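Local coordinates for aq_2013 protein (Aquifex aeolicus, PDB 2P6C) that is of unknown function but belongs to the YjbQ (UPF0047) family and assembles from three copies, at residues A[16-21]-A[116-121]; A[43-48]-A[126-131]; A[65-70]-A[94-99]. All blocks are in the same frame, centred on the assembly; numbering follows the deposited sequence.

Interaction 1: A[16-21]-A[116-121]; sequences RELIRI and EIFYAE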
loop_
_atom_site.group_PDB
_atom_site.type_symbol
_atom_site.label_atom_id
_atom_site.label_comp_id
_atom_site.label_asym_id
_atom_site.label_seq_id
_atom_site.Cartn_x
_atom_site.Cartn_y
_atom_site.Cartn_z
ATOM N N ARG A 16 0.573 -13.791 17.230
ATOM C CA ARG A 16 0.014 -13.592 15.890
ATOM C C ARG A 16 -1.490 -13.787 15.943
ATOM O O ARG A 16 -1.976 -14.779 16.485
ATOM C CB ARG A 16 0.595 -14.602 14.900
ATOM C CG ARG A 16 2.090 -14.479 14.674
ATOM C CD ARG A 16 2.604 -15.638 13.828
ATOM N NE ARG A 16 4.045 -15.558 13.615
ATOM C CZ ARG A 16 4.782 -16.557 13.146
ATOM N NH1 ARG A 16 4.212 -17.718 12.841
ATOM N NH2 ARG A 16 6.094 -16.405 12.996
ATOM N N GLU A 17 -2.230 -12.858 15.355
ATOM C CA GLU A 17 -3.679 -12.958 15.378
ATOM C C GLU A 17 -4.310 -12.031 14.351
ATOM O O GLU A 17 -3.737 -11.006 13.987
ATOM C CB GLU A 17 -4.179 -12.593 16.774
ATOM C CG GLU A 17 -5.496 -13.223 17.166
ATOM C CD GLU A 17 -5.813 -12.999 18.635
ATOM O OE1 GLU A 17 -4.869 -13.032 19.454
ATOM O OE2 GLU A 17 -7.000 -12.802 18.976
ATOM N N LEU A 18 -5.495 -12.406 13.889
ATOM C CA LEU A 18 -6.327 -11.745 12.908
ATOM C C LEU A 18 -7.473 -11.120 13.664
ATOM O O LEU A 18 -8.321 -11.799 14.228
ATOM C CB LEU A 18 -6.852 -12.791 11.897
ATOM C CG LEU A 18 -7.006 -12.270 10.446
ATOM C CD1 LEU A 18 -6.045 -11.122 10.130
ATOM C CD2 LEU A 18 -6.740 -13.350 9.399
ATOM N N ILE A 19 -7.652 -9.806 13.723
ATOM C CA ILE A 19 -8.785 -9.211 14.436
ATOM C C ILE A 19 -9.681 -8.369 13.539
ATOM O O ILE A 19 -9.207 -7.431 12.899
ATOM C CB ILE A 19 -8.302 -8.277 15.568
ATOM C CG1 ILE A 19 -7.279 -8.990 16.450
ATOM C CG2 ILE A 19 -9.498 -7.839 16.418
ATOM C CD1 ILE A 19 -7.876 -10.101 17.273
ATOM N N ARG A 20 -10.973 -8.684 13.511
ATOM C CA ARG A 20 -11.890 -7.914 12.702
ATOM C C ARG A 20 -12.078 -6.533 13.301
ATOM O O ARG A 20 -12.321 -6.371 14.490
ATOM C CB ARG A 20 -13.229 -8.644 12.677
ATOM C CG ARG A 20 -13.226 -9.814 11.701
ATOM C CD ARG A 20 -14.608 -10.459 11.595
ATOM N NE ARG A 20 -14.640 -11.380 10.466
ATOM C CZ ARG A 20 -14.083 -12.588 10.643
ATOM N NH1 ARG A 20 -13.582 -12.928 11.821
ATOM N NH2 ARG A 20 -13.961 -13.412 9.603
ATOM N N ILE A 21 -11.923 -5.508 12.471
ATOM C CA ILE A 21 -12.097 -4.109 12.984
ATOM C C ILE A 21 -12.976 -3.327 12.048
ATOM O O ILE A 21 -13.108 -2.114 12.144
ATOM C CB ILE A 21 -10.765 -3.304 13.144
ATOM C CG1 ILE A 21 -10.015 -3.303 11.809
ATOM C CG2 ILE A 21 -9.869 -3.994 14.192
ATOM C CD1 ILE A 21 -8.805 -2.375 11.812
ATOM N N GLU A 116 -13.263 -7.093 4.087
ATOM C CA GLU A 116 -13.353 -6.961 5.535
ATOM C C GLU A 116 -12.003 -6.401 5.975
ATOM O O GLU A 116 -10.965 -6.818 5.471
ATOM C CB GLU A 116 -13.591 -8.326 6.186
ATOM C CG GLU A 116 -13.460 -8.337 7.716
ATOM C CD GLU A 116 -14.679 -7.775 8.429
ATOM O OE1 GLU A 116 -15.691 -7.480 7.756
ATOM O OE2 GLU A 116 -14.626 -7.635 9.672
ATOM N N ILE A 117 -12.018 -5.450 6.897
ATOM C CA ILE A 117 -10.778 -4.853 7.387
ATOM C C ILE A 117 -10.295 -5.613 8.617
ATOM O O ILE A 117 -11.064 -5.847 9.548
ATOM C CB ILE A 117 -10.988 -3.379 7.800
ATOM C CG1 ILE A 117 -11.618 -2.595 6.650
ATOM C CG2 ILE A 117 -9.650 -2.751 8.197
ATOM C CD1 ILE A 117 -11.993 -1.173 7.031
ATOM N N PHE A 118 -9.025 -6.000 8.630
ATOM C CA PHE A 118 -8.484 -6.713 9.781
ATOM C C PHE A 118 -7.254 -6.035 10.332
ATOM O O PHE A 118 -6.538 -5.340 9.611
ATOM C CB PHE A 118 -8.051 -8.137 9.418
ATOM C CG PHE A 118 -9.173 -9.061 9.081
ATOM C CD1 PHE A 118 -9.693 -9.105 7.795
ATOM C CD2 PHE A 118 -9.673 -9.944 10.041
ATOM C CE1 PHE A 118 -10.692 -10.018 7.464
ATOM C CE2 PHE A 118 -10.665 -10.854 9.724
ATOM C CZ PHE A 118 -11.180 -10.897 8.429
ATOM N N TYR A 119 -7.021 -6.239 11.621
ATOM C CA TYR A 119 -5.789 -5.810 12.253
ATOM C C TYR A 119 -5.016 -7.083 12.340
ATOM O O TYR A 119 -5.434 -8.014 13.015
ATOM C CB TYR A 119 -6.036 -5.283 13.689
ATOM C CG TYR A 119 -4.731 -5.031 14.425
ATOM C CD1 TYR A 119 -3.812 -4.092 13.933
ATOM C CD2 TYR A 119 -4.413 -5.718 15.603
ATOM C CE1 TYR A 119 -2.609 -3.856 14.601
ATOM C CE2 TYR A 119 -3.209 -5.483 16.269
ATOM C CZ TYR A 119 -2.307 -4.558 15.762
ATOM O OH TYR A 119 -1.089 -4.350 16.390
ATOM N N ALA A 120 -3.950 -7.158 11.561
ATOM C CA ALA A 120 -3.175 -8.376 11.553
ATOM C C ALA A 120 -1.942 -8.236 12.462
ATOM O O ALA A 120 -0.968 -7.554 12.150
ATOM C CB ALA A 120 -2.812 -8.677 10.096
ATOM N N GLU A 121 -2.045 -8.850 13.652
ATOM C CA GLU A 121 -1.013 -8.790 14.662
ATOM C C GLU A 121 0.089 -9.840 14.344
ATOM O O GLU A 121 -0.174 -11.021 14.162
ATOM C CB GLU A 121 -1.693 -8.950 16.068
ATOM C CG GLU A 121 -0.670 -8.958 17.204
ATOM C CD GLU A 121 0.044 -7.625 17.243
ATOM O OE1 GLU A 121 -0.490 -6.689 17.822
ATOM O OE2 GLU A 121 1.136 -7.533 16.683
#
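Leu18 faces Ala120 and Arg20 faces Phe118 in an antiparallel ladder between strand 17-20, an outer strand of a three-stranded sheet, and strand 116-121, its middle strand; 48-53 is the third. The hydrogen-bonded pairs Glu17-Glu121 and Ile19-Tyr119 contribute four backbone bonds, among them Tyr119 N to Ile19 O at 2.8 Å. Just before helix 22-32, Ile21 N adds a nearly straight fifth bond to Ile117 O (3.1 Å, 174°).

Phe118, its CG anti to the carbonyl carbon (chi1 -69°), carries the packing on the Leu18 and Arg20 face. Leu18 CG stands 3.6 Å from Phe118 CD2, and Leu18 CD1 leans on both Phe118 CB and Ala120 CB. Arg20, extended from CG to NE, runs beside Phe118 and points the same way, with its CG 3.4 Å from Phe118 CE2. CE2 lies over the centre of the guanidinium, but the two planes are 66° apart. Arg20 NE makes a long salt bridge to Glu116 OE2 (3.8 Å), while NH2 pairs with Asp55. Helix 57-70 covers this face, pressing His60 and Ile63 on Leu18.

On the other face Ile19 CB packs against Tyr119 CB, 4.2 Å away, and Phe10 stacks on the tyrosine ring. Ile21 CG1 meets Ile117 CG2 at 3.7 Å. The Tyr119 hydroxyl bonds within its own strand, OH donating to Glu121 OE1 from above the carboxylate plane at 2.8 Å.

Interaction 2: A[43-48]-A[126-131]; sequences SMHLTS and RPKRVV. With PO4 (phosphate ion), chain C.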
loop_
_atom_site.group_PDB
_atom_site.type_symbol
_atom_site.label_atom_id
_atom_site.label_comp_id
_atom_site.label_asym_id
_atom_site.label_seq_id
_atom_site.Cartn_x
_atom_site.Cartn_y
_atom_site.Cartn_z
ATOM N N SER A 43 -1.683 0.782 10.885
ATOM C CA SER A 43 -1.002 0.356 12.091
ATOM C C SER A 43 0.084 1.339 12.431
ATOM O O SER A 43 0.806 1.813 11.573
ATOM C CB SER A 43 -0.357 -1.006 11.843
ATOM O OG SER A 43 0.481 -1.315 12.964
ATOM N N MET A 44 0.175 1.646 13.730
ATOM C CA MET A 44 1.223 2.571 14.168
ATOM C C MET A 44 2.512 1.830 14.542
ATOM O O MET A 44 3.460 2.427 15.031
ATOM C CB MET A 44 0.695 3.377 15.349
ATOM C CG MET A 44 -0.602 4.122 15.000
ATOM S SD MET A 44 -0.972 5.492 16.128
ATOM C CE MET A 44 0.219 6.702 15.527
ATOM N N HIS A 45 2.540 0.530 14.275
ATOM C CA HIS A 45 3.700 -0.282 14.600
ATOM C C HIS A 45 4.258 -0.997 13.371
ATOM O O HIS A 45 3.567 -1.191 12.372
ATOM C CB HIS A 45 3.317 -1.294 15.695
ATOM C CG HIS A 45 2.736 -0.651 16.915
ATOM N ND1 HIS A 45 3.489 -0.380 18.036
ATOM C CD2 HIS A 45 1.517 -0.101 17.138
ATOM C CE1 HIS A 45 2.765 0.314 18.896
ATOM N NE2 HIS A 45 1.565 0.498 18.375
ATOM N N LEU A 46 5.512 -1.416 13.466
ATOM C CA LEU A 46 6.280 -2.083 12.385
ATOM C C LEU A 46 6.055 -3.614 12.432
ATOM O O LEU A 46 6.561 -4.389 11.630
ATOM C CB LEU A 46 7.821 -1.868 12.568
ATOM C CG LEU A 46 8.362 -0.433 12.207
ATOM C CD1 LEU A 46 7.945 0.136 10.851
ATOM C CD2 LEU A 46 8.007 0.619 13.244
ATOM N N THR A 47 5.354 -4.112 13.446
ATOM C CA THR A 47 5.199 -5.550 13.638
ATOM C C THR A 47 3.728 -6.007 13.569
ATOM O O THR A 47 3.351 -7.058 14.070
ATOM C CB THR A 47 5.804 -5.886 14.999
ATOM O OG1 THR A 47 5.212 -5.044 15.990
ATOM C CG2 THR A 47 7.316 -5.634 14.975
ATOM N N SER A 48 2.923 -5.166 12.932
ATOM C CA SER A 48 1.507 -5.401 12.739
ATOM C C SER A 48 1.050 -4.544 11.565
ATOM O O SER A 48 1.665 -3.516 11.256
ATOM C CB SER A 48 0.728 -5.029 14.007
ATOM O OG SER A 48 0.824 -3.646 14.310
ATOM N N ARG A 126 0.908 -7.209 23.649
ATOM C CA ARG A 126 1.203 -5.939 24.273
ATOM C C ARG A 126 0.417 -4.836 23.588
ATOM O O ARG A 126 -0.064 -4.982 22.471
ATOM C CB ARG A 126 2.701 -5.675 24.130
ATOM C CG ARG A 126 3.160 -5.725 22.672
ATOM C CD ARG A 126 4.674 -5.532 22.541
ATOM N NE ARG A 126 5.151 -6.063 21.261
ATOM C CZ ARG A 126 5.489 -5.172 20.313
ATOM N NH1 ARG A 126 5.391 -3.875 20.556
ATOM N NH2 ARG A 126 5.923 -5.603 19.125
ATOM N N PRO A 127 0.221 -3.713 24.302
ATOM C CA PRO A 127 -0.589 -2.606 23.797
ATOM C C PRO A 127 -0.026 -1.963 22.533
ATOM O O PRO A 127 1.080 -1.435 22.532
ATOM C CB PRO A 127 -0.621 -1.638 24.983
ATOM C CG PRO A 127 -0.259 -2.460 26.199
ATOM C CD PRO A 127 0.809 -3.362 25.612
ATOM N N LYS A 128 -0.797 -2.036 21.454
ATOM C CA LYS A 128 -0.414 -1.465 20.162
ATOM C C LYS A 128 -1.631 -0.776 19.562
ATOM O O LYS A 128 -2.768 -1.232 19.735
ATOM C CB LYS A 128 0.113 -2.571 19.249
ATOM C CG LYS A 128 1.427 -3.152 19.760
ATOM C CD LYS A 128 1.774 -4.530 19.198
ATOM C CE LYS A 128 2.381 -4.466 17.810
ATOM N NZ LYS A 128 3.193 -5.694 17.514
ATOM N N ARG A 129 -1.406 0.319 18.849
ATOM C CA ARG A 129 -2.536 1.043 18.301
ATOM C C ARG A 129 -2.621 1.091 16.776
ATOM O O ARG A 129 -1.634 0.920 16.052
ATOM C CB ARG A 129 -2.537 2.492 18.822
ATOM C CG ARG A 129 -2.406 2.694 20.336
ATOM C CD ARG A 129 -2.388 4.202 20.609
ATOM N NE ARG A 129 -1.175 4.760 20.020
ATOM C CZ ARG A 129 -0.979 6.039 19.701
ATOM N NH1 ARG A 129 -1.920 6.971 19.897
ATOM N NH2 ARG A 129 0.191 6.395 19.188
ATOM N N VAL A 130 -3.844 1.330 16.325
ATOM C CA VAL A 130 -4.196 1.529 14.937
ATOM C C VAL A 130 -4.831 2.910 14.873
ATOM O O VAL A 130 -5.626 3.239 15.751
ATOM C CB VAL A 130 -5.258 0.498 14.511
ATOM C CG1 VAL A 130 -5.975 1.007 13.261
ATOM C CG2 VAL A 130 -4.650 -0.873 14.224
ATOM N N VAL A 131 -4.406 3.745 13.895
ATOM C CA VAL A 131 -5.045 5.080 13.714
ATOM C C VAL A 131 -6.046 5.058 12.600
ATOM O O VAL A 131 -5.855 4.408 11.572
ATOM C CB VAL A 131 -4.007 6.233 13.506
ATOM C CG1 VAL A 131 -3.070 5.948 12.330
ATOM C CG2 VAL A 131 -4.730 7.539 13.225
HETATM P P PO4 C . 6.793 -2.286 18.179
HETATM O O1 PO4 C . 7.894 -1.896 19.096
HETATM O O2 PO4 C . 5.588 -2.217 18.937
HETATM O O3 PO4 C . 6.929 -1.489 17.010
HETATM O O4 PO4 C . 7.010 -3.763 17.752
HETATM O O HOH W 1 1.045 2.954 19.421
#
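His45 stands between a bound phosphate and the 126-131 backbone. Its ND1 donates to phosphate O2 (2.9 Å), and its NE2 accepts from Arg129 N (3.0 Å), which lies 25° out of the ring plane. Lys128 CB lies over one ring face in a CH-pi contact, 3.7 Å from the centroid and offset toward the rim. An alanine in place of His45 would probably leave Arg129 N without its side-chain acceptor, phosphate O2 short of one donor, and the Lys128 methylenes without the ring they pack on.

With OG1 set between the backbone N and the carbonyl carbon (chi1 53°), Thr47 donates through it to phosphate O4 (2.8 Å) and accepts from Lys128 NZ (2.6 Å). Arg126 meets the ion with the edge of its guanidinium, NH1 toward O2 and NH2 toward O4, although the modelled NH1 distance is too short to be trusted. Lys128 CD lies over the centre of that guanidinium. The ion probably came from the crystallisation liquor, though it may mark a pocket that accepts anions.

The site is built on the loop joining strands 37-43 and 48-53, where it meets the start of strand 128-136. Ser43 and Val130 form an antiparallel non-hydrogen-bonded pair there, followed by the bond from Met44 N to Arg129 O. An ST turn shapes the loop: Ser43 OG accepts from His45 N (3.1 Å) and also shares a hydrogen bond with Ser48 OG (2.7 Å). Met44 SD rests over one face of the Arg129 guanidinium, 3.4 Å from NH2.

Farther out, Glu121 pairs with Lys128 NZ and Asp123 with Arg126 NH2. Across the subunit interface, Asp110 and Pro113 of the second subunit pack on Met44 and His45.

Interaction 3: A[65-70]-A[94-99]; sequences EWLEKL and LLTHLQ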
loop_
_atom_site.group_PDB
_atom_site.type_symbol
_atom_site.label_atom_id
_atom_site.label_comp_id
_atom_site.label_asym_id
_atom_site.label_seq_id
_atom_site.Cartn_x
_atom_site.Cartn_y
_atom_site.Cartn_z
ATOM N N GLU A 65 0.155 -19.389 6.559
ATOM C CA GLU A 65 1.123 -20.327 6.005
ATOM C C GLU A 65 2.018 -19.635 4.938
ATOM O O GLU A 65 3.230 -19.803 4.902
ATOM C CB GLU A 65 0.351 -21.572 5.461
ATOM C CG GLU A 65 -0.424 -22.346 6.571
ATOM C CD GLU A 65 -1.167 -23.595 6.048
ATOM O OE1 GLU A 65 -1.494 -23.629 4.869
ATOM O OE2 GLU A 65 -1.392 -24.513 6.834
ATOM N N TRP A 66 1.414 -18.780 4.040
ATOM C CA TRP A 66 2.152 -18.027 3.006
ATOM C C TRP A 66 3.113 -16.996 3.624
ATOM O O TRP A 66 4.274 -16.866 3.249
ATOM C CB TRP A 66 1.120 -17.302 2.137
ATOM C CG TRP A 66 1.732 -16.499 1.046
ATOM C CD1 TRP A 66 2.344 -16.996 -0.116
ATOM C CD2 TRP A 66 1.679 -15.058 0.896
ATOM N NE1 TRP A 66 2.692 -16.015 -0.987
ATOM C CE2 TRP A 66 2.281 -14.756 -0.359
ATOM C CE3 TRP A 66 1.208 -14.031 1.685
ATOM C CZ2 TRP A 66 2.386 -13.447 -0.784
ATOM C CZ3 TRP A 66 1.314 -12.719 1.255
ATOM C CH2 TRP A 66 1.911 -12.428 0.013
ATOM N N LEU A 67 2.577 -16.239 4.611
ATOM C CA LEU A 67 3.431 -15.328 5.386
ATOM C C LEU A 67 4.662 -16.048 6.008
ATOM O O LEU A 67 5.795 -15.595 5.909
ATOM C CB LEU A 67 2.566 -14.663 6.478
ATOM C CG LEU A 67 1.562 -13.615 5.941
ATOM C CD1 LEU A 67 0.826 -12.882 7.064
ATOM C CD2 LEU A 67 2.233 -12.534 5.092
ATOM N N GLU A 68 4.419 -17.166 6.672
ATOM C CA GLU A 68 5.514 -17.871 7.323
ATOM C C GLU A 68 6.500 -18.356 6.252
ATOM O O GLU A 68 7.723 -18.360 6.451
ATOM C CB GLU A 68 4.959 -19.045 8.111
ATOM C CG GLU A 68 5.869 -19.485 9.237
ATOM C CD GLU A 68 6.288 -18.339 10.145
ATOM O OE1 GLU A 68 5.640 -17.267 10.122
ATOM O OE2 GLU A 68 7.265 -18.521 10.902
ATOM N N LYS A 69 5.937 -18.768 5.118
ATOM C CA LYS A 69 6.730 -19.250 3.997
ATOM C C LYS A 69 7.594 -18.135 3.397
ATOM O O LYS A 69 8.764 -18.319 3.087
ATOM C CB LYS A 69 5.766 -19.790 2.942
ATOM C CG LYS A 69 6.313 -19.624 1.528
ATOM C CD LYS A 69 7.324 -20.716 1.181
ATOM C CE LYS A 69 6.892 -21.549 -0.025
ATOM N NZ LYS A 69 7.929 -22.528 -0.330
ATOM N N LEU A 70 6.982 -16.929 3.203
ATOM C CA LEU A 70 7.711 -15.797 2.574
ATOM C C LEU A 70 8.543 -15.011 3.594
ATOM O O LEU A 70 9.625 -14.519 3.303
ATOM C CB LEU A 70 6.750 -14.790 1.865
ATOM C CG LEU A 70 5.954 -15.341 0.666
ATOM C CD1 LEU A 70 5.242 -14.246 -0.150
ATOM C CD2 LEU A 70 6.787 -16.138 -0.338
ATOM N N LEU A 94 6.151 -5.453 6.176
ATOM C CA LEU A 94 6.563 -4.963 4.866
ATOM C C LEU A 94 5.711 -5.599 3.769
ATOM O O LEU A 94 5.187 -4.932 2.887
ATOM C CB LEU A 94 8.047 -5.312 4.656
ATOM C CG LEU A 94 8.948 -4.081 4.449
ATOM C CD1 LEU A 94 10.259 -4.425 3.740
ATOM C CD2 LEU A 94 8.280 -2.990 3.612
ATOM N N LEU A 95 5.616 -6.922 3.829
ATOM C CA LEU A 95 4.890 -7.801 2.899
ATOM C C LEU A 95 3.420 -7.382 2.674
ATOM O O LEU A 95 2.949 -7.238 1.553
ATOM C CB LEU A 95 4.949 -9.227 3.449
ATOM C CG LEU A 95 5.486 -10.231 2.425
ATOM C CD1 LEU A 95 4.983 -11.652 2.678
ATOM C CD2 LEU A 95 5.087 -9.887 0.992
ATOM N N THR A 96 2.712 -7.306 3.797
ATOM C CA THR A 96 1.280 -7.025 3.799
ATOM C C THR A 96 0.941 -5.549 3.697
ATOM O O THR A 96 -0.193 -5.196 3.391
ATOM C CB THR A 96 0.594 -7.547 5.092
ATOM O OG1 THR A 96 1.257 -7.005 6.242
ATOM C CG2 THR A 96 0.629 -9.057 5.155
ATOM N N HIS A 97 1.921 -4.695 3.957
ATOM C CA HIS A 97 1.732 -3.242 3.960
ATOM C C HIS A 97 0.966 -2.826 5.212
ATOM O O HIS A 97 -0.095 -3.370 5.517
ATOM C CB HIS A 97 0.974 -2.746 2.733
ATOM C CG HIS A 97 1.195 -1.288 2.458
ATOM N ND1 HIS A 97 2.456 -0.732 2.410
ATOM C CD2 HIS A 97 0.327 -0.275 2.216
ATOM C CE1 HIS A 97 2.356 0.559 2.149
ATOM N NE2 HIS A 97 1.075 0.862 2.027
ATOM N N LEU A 98 1.491 -1.831 5.913
ATOM C CA LEU A 98 0.939 -1.366 7.213
ATOM C C LEU A 98 -0.496 -0.767 7.158
ATOM O O LEU A 98 -1.204 -0.689 8.154
ATOM C CB LEU A 98 1.906 -0.343 7.816
ATOM C CG LEU A 98 1.626 1.092 7.353
ATOM C CD1 LEU A 98 2.289 2.131 8.259
ATOM C CD2 LEU A 98 2.141 1.366 5.940
ATOM N N GLN A 99 -0.982 -0.334 5.998
ATOM C CA GLN A 99 -2.258 0.372 5.956
ATOM C C GLN A 99 -3.156 0.170 4.728
ATOM O O GLN A 99 -2.799 -0.496 3.758
ATOM C CB GLN A 99 -1.950 1.869 6.049
ATOM C CG GLN A 99 -1.339 2.395 4.730
ATOM C CD GLN A 99 -0.669 3.765 4.818
ATOM O OE1 GLN A 99 -0.442 4.416 3.792
ATOM N NE2 GLN A 99 -0.331 4.199 6.032
#
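Leu95, one residue into segment 94-99, pushes its CD1 into the side of helix 57-70 and meets Trp66, Leu67 and Leu70. CD1 lies 3.7 Å from Leu70 CB and 3.8 Å from Leu67 CD2; the Leu67 and Leu95 side chains slide past each other in opposite directions, whereas Leu70 crosses Leu95 at about a right angle. The same methyl sits over a face of the Trp66 indole, 4.1 Å from CZ3, and Leu70 CG covers that face too, offset toward the rim. The contact is wholly apolar, with no hydrogen bond between the two segments.

Thr96 follows, its CG2 touching Leu67 CD2 at 3.8 Å. With chi1 at 55°, OG1 lies between the backbone N and the carbonyl carbon and CG2 is anti to the carbonyl carbon; the methyl thus meets the leucine while OG1 bonds to Lys92 O and Ser49 OG. Phe122 packs on both Leu67 and Thr96.

His97 leaves the helix with a positive phi of 74°, and its ring meets His97 of each neighbouring subunit edge-to-face. Leu98 bonds through its backbone to Val50, and Gln99, opening strand 99-104, bonds through OE1 to Val101 N of the second subunit.

The packed helices also face other chains: Trp66 NE1 donates to Leu70 O of the third subunit, and Leu95 and Leu70 touch their own counterparts there. The result is a leucine-rich helix-helix contact at the interface of three like subunits, consistent with packing about a threefold axis.

How the interactions relate
From the N terminus, 16-21 comes first and waits 95 residues for 116-121, so interaction 1 closes the first long loop. Segment 43-48 lies inside that loop but meets 126-131 beyond its end; interactions 1 and 2 therefore cross. Interaction 3, joining 65-70 to 94-99, is nested inside both. Interaction 1 builds the three-stranded sheet, interaction 2 ties the loop between strands 37-43 and 48-53 to the four-stranded sheet, and interaction 3 packs two helices. Direct bridges link them: Tyr119 OH probably bonds to Ser48 OG, Arg16 NH2 forms a salt bridge with Glu68 OE1, and Ser43 N probably bonds to Leu98 O.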